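Local coordinates for protein peptidase M3B, oligoendopeptidase F (Enterococcus faecium, PDB 2QR4) that probably hydrolyses peptide bonds in oligopeptides as a zinc metallopeptidase of the M3 family, at residues I95-D100 with I123-R127; F36-E41 with L113-R117; N241-P245 with D540-E544. One frame throughout, in Å; residues are numbered along the deposited sequence.

Contact 1 (I95-D100 with I123-R127)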
loop_
_atom_site.group_PDB
_atom_site.type_symbol
_atom_site.label_atom_id
_atom_site.label_comp_id
_atom_site.label_asym_id
_atom_site.label_seq_id
_atom_site.Cartn_x
_atom_site.Cartn_y
_atom_site.Cartn_z
ATOM N N ILE A 95 29.921 -1.625 13.407
ATOM C CA ILE A 95 30.944 -2.557 12.965
ATOM C C ILE A 95 31.823 -1.840 11.961
ATOM O O ILE A 95 33.045 -1.867 12.052
ATOM C CB ILE A 95 30.338 -3.808 12.304
ATOM C CG1 ILE A 95 29.725 -4.720 13.363
ATOM C CG2 ILE A 95 31.402 -4.575 11.536
ATOM C CD1 ILE A 95 28.844 -5.788 12.783
ATOM N N LEU A 96 31.175 -1.166 11.022
ATOM C CA LEU A 96 31.869 -0.522 9.918
ATOM C C LEU A 96 32.677 0.732 10.295
ATOM O O LEU A 96 33.426 1.251 9.476
ATOM C CB LEU A 96 30.874 -0.221 8.797
ATOM C CG LEU A 96 30.397 -1.487 8.087
ATOM C CD1 LEU A 96 29.525 -1.140 6.913
ATOM C CD2 LEU A 96 31.597 -2.302 7.637
ATOM N N GLN A 97 32.541 1.213 11.526
ATOM C CA GLN A 97 33.355 2.342 11.964
ATOM C C GLN A 97 34.738 1.854 12.351
ATOM O O GLN A 97 35.678 2.637 12.453
ATOM C CB GLN A 97 32.691 3.112 13.112
ATOM C CG GLN A 97 31.696 4.175 12.622
ATOM C CD GLN A 97 30.775 4.671 13.716
ATOM O OE1 GLN A 97 30.461 3.949 14.662
ATOM N NE2 GLN A 97 30.341 5.912 13.594
ATOM N N LEU A 98 34.855 0.552 12.576
ATOM C CA LEU A 98 36.158 -0.068 12.704
ATOM C C LEU A 98 36.727 -0.285 11.306
ATOM O O LEU A 98 35.982 -0.420 10.332
ATOM C CB LEU A 98 36.039 -1.405 13.426
ATOM C CG LEU A 98 35.404 -1.334 14.812
ATOM C CD1 LEU A 98 35.132 -2.719 15.335
ATOM C CD2 LEU A 98 36.309 -0.568 15.759
ATOM N N SER A 99 38.049 -0.318 11.212
ATOM C CA SER A 99 38.723 -0.642 9.959
ATOM C C SER A 99 38.744 -2.156 9.748
ATOM O O SER A 99 38.873 -2.921 10.710
ATOM C CB SER A 99 40.167 -0.170 10.016
ATOM O OG SER A 99 40.925 -1.094 10.782
ATOM N N ASP A 100 38.645 -2.579 8.489
ATOM C CA ASP A 100 38.836 -3.987 8.131
ATOM C C ASP A 100 39.922 -4.683 8.958
ATOM O O ASP A 100 39.722 -5.800 9.437
ATOM C CB ASP A 100 39.159 -4.130 6.641
ATOM C CG ASP A 100 37.913 -4.116 5.771
ATOM O OD1 ASP A 100 36.819 -3.814 6.298
ATOM O OD2 ASP A 100 38.027 -4.416 4.563
ATOM N N ILE A 123 29.203 -8.161 5.883
ATOM C CA ILE A 123 29.055 -6.778 6.294
ATOM C C ILE A 123 30.195 -5.935 5.759
ATOM O O ILE A 123 29.949 -4.895 5.156
ATOM C CB ILE A 123 28.945 -6.648 7.809
ATOM C CG1 ILE A 123 27.655 -7.327 8.278
ATOM C CG2 ILE A 123 28.962 -5.179 8.200
ATOM C CD1 ILE A 123 27.583 -7.514 9.740
ATOM N N VAL A 124 31.427 -6.411 5.957
ATOM C CA VAL A 124 32.636 -5.747 5.462
ATOM C C VAL A 124 32.627 -5.584 3.942
ATOM O O VAL A 124 33.069 -4.562 3.408
ATOM C CB VAL A 124 33.911 -6.513 5.902
ATOM C CG1 VAL A 124 35.140 -6.081 5.087
ATOM C CG2 VAL A 124 34.157 -6.323 7.395
ATOM N N ASP A 125 32.112 -6.593 3.247
ATOM C CA ASP A 125 32.054 -6.564 1.790
ATOM C C ASP A 125 30.924 -5.668 1.300
ATOM O O ASP A 125 30.774 -5.445 0.108
ATOM C CB ASP A 125 31.828 -7.974 1.234
ATOM C CG ASP A 125 33.052 -8.850 1.329
ATOM O OD1 ASP A 125 32.879 -10.081 1.240
ATOM O OD2 ASP A 125 34.178 -8.324 1.489
ATOM N N ASN A 126 30.124 -5.161 2.224
ATOM C CA ASN A 126 28.914 -4.441 1.872
ATOM C C ASN A 126 29.014 -3.016 2.396
ATOM O O ASN A 126 28.023 -2.292 2.499
ATOM C CB ASN A 126 27.728 -5.149 2.510
ATOM C CG ASN A 126 26.499 -5.094 1.665
ATOM O OD1 ASN A 126 25.385 -5.040 2.187
ATOM N ND2 ASN A 126 26.677 -5.115 0.347
ATOM N N ARG A 127 30.240 -2.642 2.730
ATOM C CA ARG A 127 30.585 -1.330 3.253
ATOM C C ARG A 127 29.890 -0.202 2.506
ATOM O O ARG A 127 29.396 0.750 3.118
ATOM C CB ARG A 127 32.104 -1.160 3.145
ATOM C CG ARG A 127 32.701 -0.072 4.006
ATOM C CD ARG A 127 34.226 -0.136 3.992
ATOM N NE ARG A 127 34.806 -0.995 5.035
ATOM C CZ ARG A 127 34.780 -0.715 6.338
ATOM N NH1 ARG A 127 34.162 0.371 6.784
ATOM N NH2 ARG A 127 35.352 -1.527 7.207
#
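Ile123 lies on helix 117-124 and points at the other segment. Ile123 CD1 packs 3.7 Å from Ile95 CD1, and Ile123 CG2 lies 3.9 Å from Leu96 CD2. Val124 follows, with Val124 CG1 3.1 Å from Asp100 OD1. A type I turn from Val124 to Arg127 then swings the chain round, so that the long side chain of Arg127 can reach back across the 95-100 loop. Its guanidinium fills the curve of that loop. Arg127 NH1 donates to Leu96 O at 2.9 Å. Arg127 NH2 forms a salt bridge with Asp100 OD1, also at 2.9 Å, and a weak hydrogen bond to Leu98 O at 3.4 Å. Leu96 CD2 covers one face of the group, 3.8 Å from Arg127 CZ. One arginine thus ties together the loop, which opens with a type I turn from Ile95 to Leu98. This loop joins helix 91-95 to helix 100-109, where Ser99 is the N-cap and Ile103 touches Ile95, Leu98 and Val124. Phe36 of helix 33-63 packs on Ile95 and Leu98.

Contact 2 (F36-E41 with L113-R117); sequences FLNAIE and LEVYR
Residues 36-41 are a regular alpha-helical piece of helix 33-63, with Ile40 N bonded to Phe36 O at 3.1 Å and Glu41 N to Leu37 O at 2.9 Å. Residues 113-117 form a tight turn between helices 100-109 and 117-124. Leu113 has 3-10 geometry (phi/psi -67/-20), and Tyr116 N bonds to Leu113 O at 2.8 Å. Glu114 (-56/-27), Val115 (-64/-23) and Tyr116 (-111/3) follow, and Arg117 returns to helical angles. The closest CA atoms are Leu37 CA and Leu113 CA, 6.3 Å apart. Ile40 CA and Tyr116 CA follow at 8.1 Å. One helical turn therefore matches one turn of the connection. This is helix-to-loop packing in a mainly helical protein: a long helix lies against the link of a helical hairpin. Phe107 of helix 100-109 also packs on Leu113.

Leu113 (chi1 m, chi2 t) sends CD2 among three side chains. Leu113 CD2 lies 3.8 Å from Phe36 CD2 at the ring edge (Phe36 chi1 t), 3.7 Å from Leu37 CD1 and 3.8 Å from Ile40 CD1. Leu37 is t, p, and Leu37 CD1 is also 4.0 Å from Tyr116 CE1. Ile40 is m, t and points at the turn. Ile40 CG2 sits over the face of the Tyr116 ring, 3.6 Å from the centroid and 11° off the normal, a CH-pi contact. Tyr116 has chi1 m and chi2 106°. At the outer end of its ring, Tyr116 OH is 3.6 Å from Glu41 CG. Within the turn, a salt bridge joins Arg117 to Glu114: Arg117 NH1 to Glu114 OE1 is 2.9 Å, and Arg117 NE to Glu114 OE2 is very short at 2.4 Å.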
loop_
_atom_site.group_PDB
_atom_site.type_symbol
_atom_site.label_atom_id
_atom_site.label_comp_id
_atom_site.label_asym_id
_atom_site.label_seq_id
_atom_site.Cartn_x
_atom_site.Cartn_y
_atom_site.Cartn_z
ATOM N N PHE A 36 33.051 -7.064 21.279
ATOM C CA PHE A 36 32.641 -7.201 19.890
ATOM C C PHE A 36 31.879 -8.517 19.733
ATOM O O PHE A 36 30.813 -8.561 19.128
ATOM C CB PHE A 36 33.887 -7.181 19.001
ATOM C CG PHE A 36 33.599 -7.157 17.531
ATOM C CD1 PHE A 36 33.177 -5.996 16.911
ATOM C CD2 PHE A 36 33.801 -8.291 16.756
ATOM C CE1 PHE A 36 32.922 -5.970 15.539
ATOM C CE2 PHE A 36 33.544 -8.274 15.388
ATOM C CZ PHE A 36 33.103 -7.113 14.779
ATOM N N LEU A 37 32.427 -9.577 20.315
ATOM C CA LEU A 37 31.801 -10.890 20.303
ATOM C C LEU A 37 30.456 -10.846 21.001
ATOM O O LEU A 37 29.474 -11.382 20.497
ATOM C CB LEU A 37 32.713 -11.928 20.982
ATOM C CG LEU A 37 32.196 -13.371 21.083
ATOM C CD1 LEU A 37 31.804 -13.928 19.725
ATOM C CD2 LEU A 37 33.220 -14.280 21.745
ATOM N N ASN A 38 30.411 -10.203 22.164
ATOM C CA ASN A 38 29.173 -10.151 22.933
ATOM C C ASN A 38 28.065 -9.413 22.180
ATOM O O ASN A 38 26.909 -9.823 22.206
ATOM C CB ASN A 38 29.414 -9.547 24.324
ATOM C CG ASN A 38 30.371 -10.385 25.159
ATOM O OD1 ASN A 38 30.377 -11.611 25.069
ATOM N ND2 ASN A 38 31.193 -9.725 25.966
ATOM N N ALA A 39 28.426 -8.335 21.496
ATOM C CA ALA A 39 27.466 -7.595 20.676
ATOM C C ALA A 39 26.894 -8.450 19.542
ATOM O O ALA A 39 25.684 -8.494 19.334
ATOM C CB ALA A 39 28.110 -6.317 20.116
ATOM N N ILE A 40 27.772 -9.122 18.807
ATOM C CA ILE A 40 27.343 -9.989 17.722
ATOM C C ILE A 40 26.418 -11.069 18.257
ATOM O O ILE A 40 25.404 -11.383 17.647
ATOM C CB ILE A 40 28.540 -10.679 17.057
ATOM C CG1 ILE A 40 29.348 -9.674 16.246
ATOM C CG2 ILE A 40 28.059 -11.778 16.150
ATOM C CD1 ILE A 40 30.736 -10.117 15.957
ATOM N N GLU A 41 26.780 -11.643 19.401
ATOM C CA GLU A 41 25.968 -12.684 20.008
ATOM C C GLU A 41 24.599 -12.156 20.362
ATOM O O GLU A 41 23.594 -12.826 20.132
ATOM C CB GLU A 41 26.645 -13.247 21.250
ATOM C CG GLU A 41 27.710 -14.241 20.919
ATOM C CD GLU A 41 28.625 -14.514 22.094
ATOM O OE1 GLU A 41 28.501 -13.802 23.114
ATOM O OE2 GLU A 41 29.468 -15.434 21.993
ATOM N N LEU A 113 35.193 -15.970 17.661
ATOM C CA LEU A 113 34.600 -15.127 16.621
ATOM C C LEU A 113 34.565 -15.827 15.269
ATOM O O LEU A 113 33.806 -15.440 14.386
ATOM C CB LEU A 113 35.379 -13.827 16.478
ATOM C CG LEU A 113 35.057 -12.701 17.456
ATOM C CD1 LEU A 113 36.145 -11.655 17.336
ATOM C CD2 LEU A 113 33.700 -12.094 17.181
ATOM N N GLU A 114 35.394 -16.853 15.108
ATOM C CA GLU A 114 35.465 -17.578 13.850
ATOM C C GLU A 114 34.084 -18.105 13.445
ATOM O O GLU A 114 33.797 -18.274 12.264
ATOM C CB GLU A 114 36.490 -18.715 13.945
ATOM C CG GLU A 114 37.193 -19.044 12.629
ATOM C CD GLU A 114 37.919 -17.847 12.005
ATOM O OE1 GLU A 114 38.630 -17.106 12.720
ATOM O OE2 GLU A 114 37.784 -17.658 10.780
ATOM N N VAL A 115 33.223 -18.335 14.430
ATOM C CA VAL A 115 31.878 -18.837 14.165
ATOM C C VAL A 115 31.057 -17.831 13.368
ATOM O O VAL A 115 30.090 -18.210 12.703
ATOM C CB VAL A 115 31.121 -19.157 15.471
ATOM C CG1 VAL A 115 29.736 -19.663 15.167
ATOM C CG2 VAL A 115 31.886 -20.181 16.302
ATOM N N TYR A 116 31.447 -16.557 13.436
ATOM C CA TYR A 116 30.705 -15.492 12.776
ATOM C C TYR A 116 31.438 -14.862 11.595
ATOM O O TYR A 116 30.941 -13.907 10.994
ATOM C CB TYR A 116 30.350 -14.391 13.785
ATOM C CG TYR A 116 29.472 -14.873 14.902
ATOM C CD1 TYR A 116 29.983 -15.061 16.181
ATOM C CD2 TYR A 116 28.134 -15.163 14.680
ATOM C CE1 TYR A 116 29.182 -15.518 17.212
ATOM C CE2 TYR A 116 27.325 -15.626 15.704
ATOM C CZ TYR A 116 27.857 -15.797 16.966
ATOM O OH TYR A 116 27.062 -16.244 17.985
ATOM N N ARG A 117 32.618 -15.370 11.257
ATOM C CA ARG A 117 33.433 -14.668 10.270
ATOM C C ARG A 117 32.647 -14.422 8.977
ATOM O O ARG A 117 32.583 -13.293 8.490
ATOM C CB ARG A 117 34.775 -15.373 10.030
ATOM C CG ARG A 117 35.001 -15.955 8.642
ATOM C CD ARG A 117 36.426 -15.651 8.186
ATOM N NE ARG A 117 37.393 -15.846 9.267
ATOM C CZ ARG A 117 38.487 -15.107 9.447
ATOM N NH1 ARG A 117 39.303 -15.367 10.464
ATOM N NH2 ARG A 117 38.759 -14.102 8.621
#

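Contact 3 (N241-P245 with D540-E544); sequences NNHIP and DYPVE
The apolar centre is formed by Ile244, Pro245, Pro542 and Val543. Ile244 CG1 lies 4.2 Å from both Pro542 CG and Val543 CG1, and Pro245 CD is 4.0 Å from Val543 CG1. Ile244 is m, t; Val543 has an off-rotamer chi1 of -3°. The motif on one side is a Schellman end to helix 234-240. His243 is its C-prime residue, with positive phi (phi/psi 55/33). The chain then extends through Ile244 (-91/118) and Pro245 (-66/146) toward helix 246-258. On the other side Tyr541 (-129/60) is the N-cap residue of helix 542-548, which opens with Pro542. The end of one helix thus meets the start of another, joining parts of the M3 peptidase region that are far apart in sequence. The CA pairs are Asn242 and Asp540 at 5.4 Å, His243 and Tyr541 at 6.0 Å, and Ile244 and Val543 at 6.6 Å.

Outside this centre the rings of His243 (chi1 -45°, chi2 91°) and Tyr541 (chi1 -68°, chi2 -91°) form an offset stack. Their centroids are 4.0 Å apart and their planes are at 14°. Gln122 of helix 117-124 touches His243 and takes part in a weak hydrogen bond with the Tyr541 hydroxyl. At the polar edge, His243 ND1 donates to Asp540 O at 3.0 Å, near the plane of the imidazole. A water bridges the segments: it lies 3.1 Å from His243 O and 2.6 Å from Glu544 OE1, and accepts a hydrogen bond from Val543 N at 3.0 Å.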
loop_
_atom_site.group_PDB
_atom_site.type_symbol
_atom_site.label_atom_id
_atom_site.label_comp_id
_atom_site.label_asym_id
_atom_site.label_seq_id
_atom_site.Cartn_x
_atom_site.Cartn_y
_atom_site.Cartn_z
ATOM N N ASN A 241 22.986 -9.477 -2.494
ATOM C CA ASN A 241 23.006 -10.059 -1.160
ATOM C C ASN A 241 23.086 -11.584 -1.179
ATOM O O ASN A 241 23.158 -12.218 -0.130
ATOM C CB ASN A 241 21.861 -9.532 -0.281
ATOM C CG ASN A 241 20.527 -10.143 -0.622
ATOM O OD1 ASN A 241 20.418 -11.355 -0.791
ATOM N ND2 ASN A 241 19.495 -9.308 -0.705
ATOM N N ASN A 242 23.095 -12.156 -2.384
ATOM C CA ASN A 242 23.346 -13.591 -2.575
ATOM C C ASN A 242 24.581 -13.815 -3.454
ATOM O O ASN A 242 24.835 -14.927 -3.924
ATOM C CB ASN A 242 22.161 -14.263 -3.252
ATOM C CG ASN A 242 21.053 -14.600 -2.288
ATOM O OD1 ASN A 242 20.058 -13.874 -2.182
ATOM N ND2 ASN A 242 21.217 -15.708 -1.572
ATOM N N HIS A 243 25.332 -12.743 -3.693
ATOM C CA HIS A 243 26.546 -12.794 -4.515
ATOM C C HIS A 243 26.283 -13.377 -5.902
ATOM O O HIS A 243 27.141 -14.031 -6.495
ATOM C CB HIS A 243 27.670 -13.535 -3.784
ATOM C CG HIS A 243 27.815 -13.118 -2.355
ATOM N ND1 HIS A 243 27.155 -13.753 -1.323
ATOM C CD2 HIS A 243 28.508 -12.102 -1.789
ATOM C CE1 HIS A 243 27.446 -13.153 -0.183
ATOM N NE2 HIS A 243 28.267 -12.150 -0.438
ATOM N N ILE A 244 25.086 -13.119 -6.416
ATOM C CA ILE A 244 24.757 -13.476 -7.786
ATOM C C ILE A 244 25.088 -12.290 -8.674
ATOM O O ILE A 244 24.544 -11.215 -8.495
ATOM C CB ILE A 244 23.274 -13.823 -7.928
ATOM C CG1 ILE A 244 22.920 -14.959 -6.965
ATOM C CG2 ILE A 244 22.949 -14.196 -9.374
ATOM C CD1 ILE A 244 21.454 -15.340 -6.967
ATOM N N PRO A 245 26.024 -12.471 -9.610
ATOM C CA PRO A 245 26.312 -11.391 -10.548
ATOM C C PRO A 245 25.098 -11.161 -11.445
ATOM O O PRO A 245 24.390 -12.113 -11.771
ATOM C CB PRO A 245 27.472 -11.948 -11.394
ATOM C CG PRO A 245 27.958 -13.179 -10.684
ATOM C CD PRO A 245 26.849 -13.676 -9.830
ATOM N N ASP A 540 25.326 -19.103 0.825
ATOM C CA ASP A 540 25.138 -17.738 0.347
ATOM C C ASP A 540 25.837 -17.538 -0.993
ATOM O O ASP A 540 25.829 -16.439 -1.549
ATOM C CB ASP A 540 25.695 -16.737 1.369
ATOM C CG ASP A 540 24.696 -16.391 2.468
ATOM O OD1 ASP A 540 23.514 -16.134 2.153
ATOM O OD2 ASP A 540 25.099 -16.357 3.651
ATOM N N TYR A 541 26.450 -18.600 -1.505
ATOM C CA TYR A 541 27.239 -18.502 -2.727
ATOM C C TYR A 541 26.857 -19.562 -3.766
ATOM O O TYR A 541 27.701 -20.357 -4.184
ATOM C CB TYR A 541 28.731 -18.585 -2.398
ATOM C CG TYR A 541 29.265 -17.392 -1.632
ATOM C CD1 TYR A 541 29.788 -16.287 -2.298
ATOM C CD2 TYR A 541 29.253 -17.376 -0.239
ATOM C CE1 TYR A 541 30.276 -15.195 -1.596
ATOM C CE2 TYR A 541 29.743 -16.293 0.474
ATOM C CZ TYR A 541 30.251 -15.203 -0.209
ATOM O OH TYR A 541 30.734 -14.126 0.504
ATOM N N PRO A 542 25.587 -19.548 -4.210
ATOM C CA PRO A 542 25.058 -20.566 -5.119
ATOM C C PRO A 542 25.827 -20.671 -6.430
ATOM O O PRO A 542 25.982 -21.777 -6.947
ATOM C CB PRO A 542 23.625 -20.094 -5.390
ATOM C CG PRO A 542 23.622 -18.641 -5.034
ATOM C CD PRO A 542 24.571 -18.528 -3.890
ATOM N N VAL A 543 26.319 -19.556 -6.970
ATOM C CA VAL A 543 27.038 -19.671 -8.234
ATOM C C VAL A 543 28.461 -20.230 -8.139
ATOM O O VAL A 543 28.922 -20.866 -9.084
ATOM C CB VAL A 543 26.871 -18.444 -9.214
ATOM C CG1 VAL A 543 25.912 -17.381 -8.680
ATOM C CG2 VAL A 543 28.217 -17.883 -9.685
ATOM N N GLU A 544 29.144 -20.052 -7.010
ATOM C CA GLU A 544 30.452 -20.709 -6.851
ATOM C C GLU A 544 30.289 -22.172 -6.477
ATOM O O GLU A 544 31.092 -23.008 -6.875
ATOM C CB GLU A 544 31.375 -19.989 -5.860
ATOM C CG GLU A 544 30.675 -18.965 -4.997
ATOM C CD GLU A 544 30.491 -17.634 -5.704
ATOM O OE1 GLU A 544 29.404 -17.036 -5.572
ATOM O OE2 GLU A 544 31.436 -17.187 -6.393
HETATM O O HOH W 1 26.786 -16.977 -5.607
#

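Contacts 1 and 2 are neighbours, with centres about 14 Å apart. They touch through Phe36, as Phe36 CE1 lies 3.9 Å from Leu98 CD1. Their segments alternate along the chain: 36-41, 95-100, 113-117, 123-127. Together they pack helix 33-63 and the connections flanking helices 100-109 and 117-124 into one helical unit, its contact centres about 30 Å from the chain centre. Contact 3 comes later in sequence and lies nearer the middle, about 15 Å from that centre. Its centre is about 20 Å from that of contact 1 and about 23 Å from that of contact 2. Helix 117-124 spans the gap: its last part lies in contact 1, while its His118 and Gln122 touch contact 3. Its side chains thus touch both the outlying helices and the 540-544 segment.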